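Long-range contact in penicillin binding protein transpeptidase domain protein (Escherichia coli, PDB 4BJQ), which belongs to the penicillin-binding proteins, the fragment modelled here being a small dimeric domain of mixed helices and strands: residues F49-Q55 / I72-E77. Residue numbers count along the deposited sequence, not the author numbering.
With SO4 (sulfate ion), chain J.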
# COMPACT_ATOMS: atom_id res chain seq x y z
N PHE A 49 0.57 13.11 -12.24
CA PHE A 49 -0.83 13.50 -12.38
C PHE A 49 -1.54 12.79 -13.55
O PHE A 49 -1.19 12.99 -14.71
CB PHE A 49 -0.96 15.01 -12.57
CG PHE A 49 -2.35 15.56 -12.35
CD1 PHE A 49 -3.41 15.19 -13.18
CD2 PHE A 49 -2.59 16.47 -11.33
CE1 PHE A 49 -4.67 15.69 -12.98
CE2 PHE A 49 -3.85 16.99 -11.13
CZ PHE A 49 -4.90 16.60 -11.94
N ILE A 50 -2.52 11.95 -13.22
CA ILE A 50 -3.45 11.42 -14.21
C ILE A 50 -4.87 11.43 -13.66
O ILE A 50 -5.11 10.94 -12.56
CB ILE A 50 -3.02 10.01 -14.74
CG1 ILE A 50 -3.92 9.56 -15.89
CG2 ILE A 50 -2.94 8.98 -13.60
CD1 ILE A 50 -3.22 8.62 -16.89
N TYR A 51 -5.79 12.03 -14.42
CA TYR A 51 -7.19 12.09 -14.06
C TYR A 51 -7.81 10.69 -13.99
O TYR A 51 -7.50 9.81 -14.81
CB TYR A 51 -7.99 12.93 -15.07
CG TYR A 51 -7.80 14.43 -14.97
CD1 TYR A 51 -8.32 15.14 -13.89
CD2 TYR A 51 -7.10 15.14 -15.96
CE1 TYR A 51 -8.17 16.54 -13.79
CE2 TYR A 51 -6.93 16.53 -15.88
CZ TYR A 51 -7.46 17.22 -14.78
OH TYR A 51 -7.31 18.57 -14.68
N LEU A 52 -8.68 10.50 -13.00
CA LEU A 52 -9.43 9.25 -12.85
C LEU A 52 -10.91 9.47 -13.17
O LEU A 52 -11.51 8.72 -13.96
CB LEU A 52 -9.25 8.67 -11.43
CG LEU A 52 -7.83 8.23 -11.06
CD1 LEU A 52 -7.75 7.60 -9.65
CD2 LEU A 52 -7.25 7.28 -12.11
N ALA A 53 -11.48 10.51 -12.57
CA ALA A 53 -12.88 10.85 -12.76
C ALA A 53 -13.14 12.34 -12.66
O ALA A 53 -12.38 13.07 -12.05
CB ALA A 53 -13.76 10.07 -11.77
N ARG A 54 -14.23 12.78 -13.27
CA ARG A 54 -14.53 14.18 -13.46
C ARG A 54 -15.98 14.44 -13.07
O ARG A 54 -16.85 13.58 -13.25
CB ARG A 54 -14.36 14.58 -14.93
CG ARG A 54 -12.96 14.36 -15.55
CD ARG A 54 -11.83 15.01 -14.75
NE ARG A 54 -11.99 16.46 -14.61
CZ ARG A 54 -11.54 17.36 -15.48
NH1 ARG A 54 -10.90 16.98 -16.58
NH2 ARG A 54 -11.75 18.66 -15.26
N GLN A 55 -16.25 15.64 -12.56
CA GLN A 55 -17.60 16.02 -12.17
C GLN A 55 -18.18 15.00 -11.19
O GLN A 55 -19.30 14.54 -11.36
CB GLN A 55 -18.53 16.17 -13.40
CG GLN A 55 -17.97 16.97 -14.60
CD GLN A 55 -17.55 18.40 -14.27
OE1 GLN A 55 -16.52 18.88 -14.75
NE2 GLN A 55 -18.36 19.09 -13.47
N ILE A 72 -3.83 9.43 -4.08
CA ILE A 72 -5.15 9.81 -4.57
C ILE A 72 -5.48 11.21 -4.08
O ILE A 72 -5.33 11.51 -2.92
CB ILE A 72 -6.25 8.78 -4.17
CG1 ILE A 72 -5.96 7.42 -4.81
CG2 ILE A 72 -7.66 9.28 -4.57
CD1 ILE A 72 -5.84 7.46 -6.33
N HIS A 73 -5.91 12.06 -5.00
CA HIS A 73 -6.20 13.45 -4.67
C HIS A 73 -7.46 13.94 -5.35
O HIS A 73 -7.89 13.39 -6.38
CB HIS A 73 -5.03 14.35 -5.10
CG HIS A 73 -3.71 13.97 -4.51
ND1 HIS A 73 -3.23 14.51 -3.34
CD2 HIS A 73 -2.77 13.10 -4.94
CE1 HIS A 73 -2.05 13.98 -3.06
NE2 HIS A 73 -1.75 13.13 -4.02
N LEU A 74 -8.02 15.00 -4.78
CA LEU A 74 -9.21 15.65 -5.29
C LEU A 74 -8.94 17.13 -5.48
O LEU A 74 -8.17 17.73 -4.71
CB LEU A 74 -10.36 15.49 -4.29
CG LEU A 74 -11.04 14.15 -4.00
CD1 LEU A 74 -10.17 13.21 -3.17
CD2 LEU A 74 -12.31 14.47 -3.24
N ARG A 75 -9.56 17.72 -6.49
CA ARG A 75 -9.65 19.19 -6.60
C ARG A 75 -11.05 19.60 -7.06
O ARG A 75 -11.75 18.81 -7.70
CB ARG A 75 -8.58 19.78 -7.54
CG ARG A 75 -8.77 19.43 -9.01
CD ARG A 75 -8.54 20.62 -9.93
NE ARG A 75 -9.46 20.52 -11.07
CZ ARG A 75 -9.13 20.02 -12.25
NH1 ARG A 75 -7.91 19.59 -12.48
NH2 ARG A 75 -10.03 19.95 -13.21
N GLU A 76 -11.45 20.81 -6.70
CA GLU A 76 -12.68 21.41 -7.24
C GLU A 76 -12.58 21.59 -8.74
O GLU A 76 -11.50 21.87 -9.27
CB GLU A 76 -12.95 22.79 -6.62
CG GLU A 76 -13.55 22.77 -5.22
CD GLU A 76 -15.00 22.27 -5.17
OE1 GLU A 76 -15.76 22.45 -6.15
OE2 GLU A 76 -15.39 21.72 -4.12
N GLU A 77 -13.70 21.43 -9.43
CA GLU A 77 -13.76 21.69 -10.87
C GLU A 77 -14.35 23.03 -11.26
O GLU A 77 -14.68 23.84 -10.40
CB GLU A 77 -14.48 20.57 -11.58
CG GLU A 77 -13.53 19.70 -12.34
CD GLU A 77 -14.05 18.33 -12.44
OE1 GLU A 77 -14.98 18.02 -11.68
OE2 GLU A 77 -13.56 17.56 -13.26
S SO4 J . -10.22 19.95 -18.56
O1 SO4 J . -9.74 21.17 -17.91
O2 SO4 J . -10.53 20.22 -19.96
O3 SO4 J . -9.20 18.90 -18.46
O4 SO4 J . -11.43 19.49 -17.90
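This is a surface contact, mostly polar, between the two outer strands of a split beta-alpha-beta unit, joined through helix 58-66, in a mixed helix-and-strand domain. Strands 50-56 and 72-76 both pair antiparallel with a strand of the second subunit, and the CA separation of 9.3 Å between Leu-52 and Ile-72 is consistent with that strand lying between them, an intersubunit beta-sheet. Here side chains bridge the gap: on the helix-covered side, Leu-52 CD1 meets Ile-72 CD1 at 3.8 Å, with Leu-37 and Ile-41 of helix 34-42 against Leu-52, and Trp-23 and Leu-26 of helix 19-30 against Ile-72. Farther along, Arg-75 NH1 donates a very short 2.5 Å hydrogen bond to Tyr-51 OH. Arg-54 NH2 comes within 3.0 Å of Arg-75 NH2, but Glu-77 OE2 and a sulfate ion, probably from the crystallisation liquor, set negative charge beside the Arg-54 guanidinium; Arg-54 NH2 lies 2.8 Å from sulfate O4. The chains close to 7.0 Å between the CA atoms of Gln-55 and Glu-77, where Glu-77, just past strand 72-76, joins the corner at Arg-54 and Gln-55: Glu-77 OE1 accepts a hydrogen bond from Gln-55 N at 2.8 Å, and Glu-77 OE2 forms a salt bridge with Arg-54 NE at a very short 2.3 Å.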